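Local coordinates for protein PlaB phospholipase (Legionella pneumophila, PDB 6ZTI) that probably cleaves phospholipids as a virulence-associated alpha/beta hydrolase whose activity is controlled by NAD(H)-mediated assembly into tetramers, at residues Ala248-Thr253 with His444-Pro449; Leu295-Arg300 with Asn304-Glu309. All coordinates share one frame; numbering follows the deposited sequence.

Interaction 1 (Ala248-Thr253 with His444-Pro449)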
# COMPACT_ATOMS: atom_id res chain seq x y z
N ALA B 248 -9.64 -2.19 -36.71
CA ALA B 248 -9.85 -0.85 -36.20
C ALA B 248 -11.27 -0.40 -36.47
O ALA B 248 -11.84 -0.66 -37.53
CB ALA B 248 -8.86 0.14 -36.82
N LYS B 249 -11.85 0.28 -35.48
CA LYS B 249 -13.16 0.88 -35.62
C LYS B 249 -13.12 2.22 -34.91
O LYS B 249 -12.69 2.28 -33.75
CB LYS B 249 -14.27 0.01 -35.01
CG LYS B 249 -15.58 0.78 -34.77
CD LYS B 249 -16.78 -0.15 -34.77
CE LYS B 249 -18.05 0.57 -34.35
NZ LYS B 249 -19.12 -0.39 -33.92
N MET B 250 -13.54 3.28 -35.58
CA MET B 250 -13.55 4.61 -34.98
C MET B 250 -14.97 5.14 -34.97
O MET B 250 -15.69 5.03 -35.97
CB MET B 250 -12.62 5.56 -35.74
CG MET B 250 -12.54 6.95 -35.11
SD MET B 250 -11.37 8.03 -35.96
CE MET B 250 -9.83 7.54 -35.21
N THR B 251 -15.36 5.70 -33.84
CA THR B 251 -16.66 6.35 -33.70
C THR B 251 -16.42 7.74 -33.14
O THR B 251 -15.49 7.97 -32.36
CB THR B 251 -17.62 5.56 -32.80
OG1 THR B 251 -17.06 5.43 -31.50
CG2 THR B 251 -17.86 4.16 -33.37
N ARG B 252 -17.24 8.68 -33.57
CA ARG B 252 -17.06 10.07 -33.22
C ARG B 252 -18.37 10.65 -32.71
O ARG B 252 -19.46 10.26 -33.14
CB ARG B 252 -16.55 10.85 -34.44
CG ARG B 252 -15.93 12.14 -34.10
CD ARG B 252 -15.31 12.79 -35.31
NE ARG B 252 -15.12 14.21 -35.07
CZ ARG B 252 -14.09 14.74 -34.44
NH1 ARG B 252 -13.10 13.99 -33.99
NH2 ARG B 252 -14.04 16.06 -34.27
N THR B 253 -18.26 11.59 -31.77
CA THR B 253 -19.43 12.31 -31.30
C THR B 253 -20.00 13.17 -32.42
O THR B 253 -19.31 13.49 -33.39
CB THR B 253 -19.07 13.21 -30.12
OG1 THR B 253 -17.99 14.08 -30.51
CG2 THR B 253 -18.64 12.41 -28.93
N HIS B 444 -8.80 10.53 -42.28
CA HIS B 444 -9.10 9.48 -41.31
C HIS B 444 -8.11 9.46 -40.15
O HIS B 444 -7.89 8.40 -39.54
CB HIS B 444 -9.12 8.12 -42.01
CG HIS B 444 -9.90 8.09 -43.29
ND1 HIS B 444 -10.68 9.15 -43.72
CD2 HIS B 444 -10.02 7.13 -44.24
CE1 HIS B 444 -11.24 8.84 -44.88
NE2 HIS B 444 -10.86 7.62 -45.21
N LYS B 445 -7.50 10.59 -39.82
CA LYS B 445 -6.45 10.62 -38.82
C LYS B 445 -7.03 10.55 -37.41
O LYS B 445 -8.17 10.94 -37.16
CB LYS B 445 -5.60 11.88 -38.98
CG LYS B 445 -6.36 13.17 -38.94
CD LYS B 445 -5.54 14.29 -39.59
CE LYS B 445 -5.15 15.36 -38.59
NZ LYS B 445 -6.33 16.15 -38.12
N ILE B 446 -6.22 10.04 -36.47
CA ILE B 446 -6.68 9.84 -35.10
C ILE B 446 -6.40 11.03 -34.19
O ILE B 446 -6.97 11.09 -33.08
CB ILE B 446 -6.03 8.58 -34.52
CG1 ILE B 446 -4.53 8.79 -34.30
CG2 ILE B 446 -6.25 7.40 -35.45
CD1 ILE B 446 -3.84 7.59 -33.70
N LEU B 447 -5.55 11.97 -34.60
CA LEU B 447 -5.24 13.16 -33.82
C LEU B 447 -5.80 14.40 -34.50
O LEU B 447 -5.69 14.55 -35.72
CB LEU B 447 -3.73 13.38 -33.66
CG LEU B 447 -2.91 12.36 -32.91
CD1 LEU B 447 -1.49 12.85 -32.90
CD2 LEU B 447 -3.44 12.16 -31.51
N HIS B 448 -6.38 15.28 -33.69
CA HIS B 448 -6.85 16.57 -34.14
C HIS B 448 -6.43 17.61 -33.11
O HIS B 448 -6.41 17.31 -31.90
CB HIS B 448 -8.37 16.61 -34.29
CG HIS B 448 -8.90 15.57 -35.23
ND1 HIS B 448 -9.00 15.78 -36.58
CD2 HIS B 448 -9.34 14.31 -35.00
CE1 HIS B 448 -9.49 14.70 -37.16
NE2 HIS B 448 -9.71 13.79 -36.22
N PRO B 449 -6.10 18.81 -33.54
CA PRO B 449 -5.78 19.86 -32.57
C PRO B 449 -6.98 20.18 -31.71
O PRO B 449 -8.12 20.14 -32.18
CB PRO B 449 -5.37 21.04 -33.45
CG PRO B 449 -6.06 20.79 -34.78
CD PRO B 449 -6.05 19.31 -34.93
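Apolar contact is confined to Met250 and Ile446. The Met250 chain leaves strand 245-252 with CG anti to the backbone N (chi1 -177°) and bends at its last torsion, bringing CE to 3.6 Å from Ile446 CG2. The two side chains meet at about a right angle, and the same methyl lies 3.9 Å from Ile446 CA. A flexible thioether suits this place, since one terminal methyl can settle on a branched residue that also packs on Leu233 and Phe415.

Arg252 and His448 make a looser contact between a guanidinium nitrogen and a ring carbon. An extended chain carries the guanidinium across to the imidazole, where Arg252 NH1 stands 3.9 Å from His448 CD2; the planes are 59° apart and the approach is oblique. The stronger partner of Arg252 is Glu451, in a salt bridge just beyond 444-449.

Within the loop, Lys445 NZ donates a weak hydrogen bond to Leu447 O (3.0 Å), drawing the lysine back along its own segment.

No hydrogen bond links 248-253 to 444-449. Their contact therefore rests on van der Waals touch, while the Arg252-Glu451 bridge ties the strand to the end of the same loop and probably offsets the arginine's charge next to His448.

Interaction 2 (Leu295-Arg300 with Asn304-Glu309)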
# COMPACT_ATOMS: atom_id res chain seq x y z
N LEU B 295 -27.31 31.54 -26.06
CA LEU B 295 -28.67 31.53 -25.53
C LEU B 295 -29.70 31.93 -26.57
O LEU B 295 -30.88 31.60 -26.41
CB LEU B 295 -28.77 32.48 -24.34
CG LEU B 295 -28.08 32.04 -23.04
CD1 LEU B 295 -28.14 33.15 -22.01
CD2 LEU B 295 -28.72 30.77 -22.50
N GLN B 296 -29.30 32.64 -27.61
CA GLN B 296 -30.23 33.07 -28.64
C GLN B 296 -30.43 32.03 -29.74
O GLN B 296 -31.35 32.17 -30.55
CB GLN B 296 -29.74 34.41 -29.23
CG GLN B 296 -29.92 35.58 -28.24
CD GLN B 296 -29.17 36.85 -28.62
OE1 GLN B 296 -28.20 36.82 -29.38
NE2 GLN B 296 -29.62 37.97 -28.08
N VAL B 297 -29.62 30.97 -29.76
CA VAL B 297 -29.84 29.90 -30.73
C VAL B 297 -31.21 29.27 -30.51
O VAL B 297 -31.58 28.91 -29.39
CB VAL B 297 -28.72 28.86 -30.64
CG1 VAL B 297 -29.10 27.63 -31.43
CG2 VAL B 297 -27.43 29.45 -31.15
N LYS B 298 -31.96 29.12 -31.60
CA LYS B 298 -33.29 28.54 -31.54
C LYS B 298 -33.54 27.51 -32.63
O LYS B 298 -34.68 27.05 -32.78
CB LYS B 298 -34.36 29.64 -31.61
CG LYS B 298 -34.42 30.53 -30.38
CD LYS B 298 -35.61 31.47 -30.41
CE LYS B 298 -35.71 32.29 -29.14
NZ LYS B 298 -36.97 33.09 -29.09
N SER B 299 -32.52 27.13 -33.39
CA SER B 299 -32.73 26.26 -34.54
C SER B 299 -31.42 25.61 -34.94
O SER B 299 -30.34 26.06 -34.54
CB SER B 299 -33.27 27.05 -35.73
OG SER B 299 -32.26 27.95 -36.18
N ARG B 300 -31.53 24.58 -35.77
CA ARG B 300 -30.34 23.96 -36.35
C ARG B 300 -29.52 24.98 -37.13
O ARG B 300 -28.29 24.99 -37.06
CB ARG B 300 -30.79 22.79 -37.24
CG ARG B 300 -29.69 22.15 -38.11
CD ARG B 300 -28.90 21.10 -37.37
NE ARG B 300 -29.68 19.89 -37.11
CZ ARG B 300 -29.19 18.79 -36.56
NH1 ARG B 300 -27.91 18.73 -36.22
NH2 ARG B 300 -29.97 17.74 -36.35
N ASN B 304 -25.67 26.01 -36.32
CA ASN B 304 -24.55 25.77 -37.22
C ASN B 304 -23.84 27.06 -37.59
O ASN B 304 -22.62 27.07 -37.80
CB ASN B 304 -25.03 25.05 -38.48
CG ASN B 304 -25.39 23.62 -38.23
OD1 ASN B 304 -24.96 23.03 -37.24
ND2 ASN B 304 -26.16 23.03 -39.12
N LYS B 305 -24.59 28.16 -37.69
CA LYS B 305 -23.96 29.47 -37.85
C LYS B 305 -22.99 29.74 -36.71
O LYS B 305 -21.83 30.11 -36.93
CB LYS B 305 -25.04 30.54 -37.93
CG LYS B 305 -24.55 31.96 -38.19
CD LYS B 305 -25.57 32.75 -39.02
CE LYS B 305 -25.84 34.14 -38.45
NZ LYS B 305 -26.91 34.85 -39.22
N LEU B 306 -23.44 29.52 -35.47
CA LEU B 306 -22.58 29.76 -34.31
C LEU B 306 -21.41 28.79 -34.24
O LEU B 306 -20.31 29.17 -33.83
CB LEU B 306 -23.43 29.67 -33.04
CG LEU B 306 -22.82 30.13 -31.72
CD1 LEU B 306 -21.95 31.35 -31.91
CD2 LEU B 306 -23.93 30.46 -30.75
N VAL B 307 -21.63 27.53 -34.62
CA VAL B 307 -20.52 26.57 -34.65
C VAL B 307 -19.38 27.12 -35.49
O VAL B 307 -18.21 27.07 -35.11
CB VAL B 307 -21.00 25.21 -35.17
CG1 VAL B 307 -19.82 24.29 -35.40
CG2 VAL B 307 -21.98 24.57 -34.20
N LYS B 308 -19.72 27.65 -36.67
CA LYS B 308 -18.69 28.16 -37.57
C LYS B 308 -18.09 29.45 -37.04
O LYS B 308 -16.87 29.65 -37.13
CB LYS B 308 -19.27 28.36 -38.96
CG LYS B 308 -18.25 28.77 -40.01
CD LYS B 308 -18.70 30.02 -40.78
CE LYS B 308 -18.40 31.30 -40.01
NZ LYS B 308 -18.15 32.44 -40.94
N GLU B 309 -18.91 30.35 -36.50
CA GLU B 309 -18.36 31.58 -35.93
C GLU B 309 -17.37 31.27 -34.81
O GLU B 309 -16.31 31.89 -34.73
CB GLU B 309 -19.47 32.49 -35.41
CG GLU B 309 -20.25 33.22 -36.50
CD GLU B 309 -21.24 34.24 -35.94
OE1 GLU B 309 -20.86 35.02 -35.04
OE2 GLU B 309 -22.39 34.27 -36.40
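Val297 and Leu306 face each other across the bend between helices 286-296 and 300-320, each sending its side chain toward the other segment. Their meeting is a single methyl on a single methyl, Val297 CG2 to Leu306 CD2 at 3.7 Å, with the two chains inclined to one another. Leu306 holds CG anti to its backbone N (chi1 -169°), which carries the isobutyl group off the helix toward the valine. Branched aliphatic residues fit this buried spot: both also touch Phe193 of the parallel sheet, and Leu306 packs on Trp290 and Cys294 of the preceding helix.

At the exposed side, Arg300 and Asn304 lie one helical turn apart. Asn304 N donates to Arg300 O over 2.9 Å with an N-H...O angle of 164°, the i to i+4 bond of the first turn. The Asn304 amide folds back over that turn, CG being 3.4 Å from Arg300 O, while ND2 sits 3.8 Å from both CG and CD of the arginine. Contact thus falls on the aliphatic part of Arg300, whose chain bends at its second and third torsions; the guanidinium and amide planes are 41° apart.

The hydroxyl of Ser299, at the N-cap, bonds that of Ser302 in the first turn, and Ser302 OG also bonds Lys298 N, so the two serines tie the approach to the helix start. The chemistry is accordingly divided: methyl packing closes the turn, and the shared contact with Phe193 seats it on the sheet, whereas backbone bonding starts the new helix where the exposed polar side chains of Arg300 and Asn304 lie.

How the interactions relate
Interaction 2 is nested within the chain loop closed by interaction 1, yet the two do not touch: their centres are 25 Å apart and their nearest atoms about 10 Å. They hold different elements. Segments 248-253 and 444-449 join a strand of the mixed sheet to a loop between two of its other strands, a surface contact without direct hydrogen bonds, near, but not in, an NAD site. Segments 295-300 and 304-309 form a local helix-to-helix turn against the parallel sheet of the hydrolase core, partly buried and away from those sites. Each has one apolar pair, but only interaction 2 adds a backbone hydrogen bond, as its sequence-near helical turn allows.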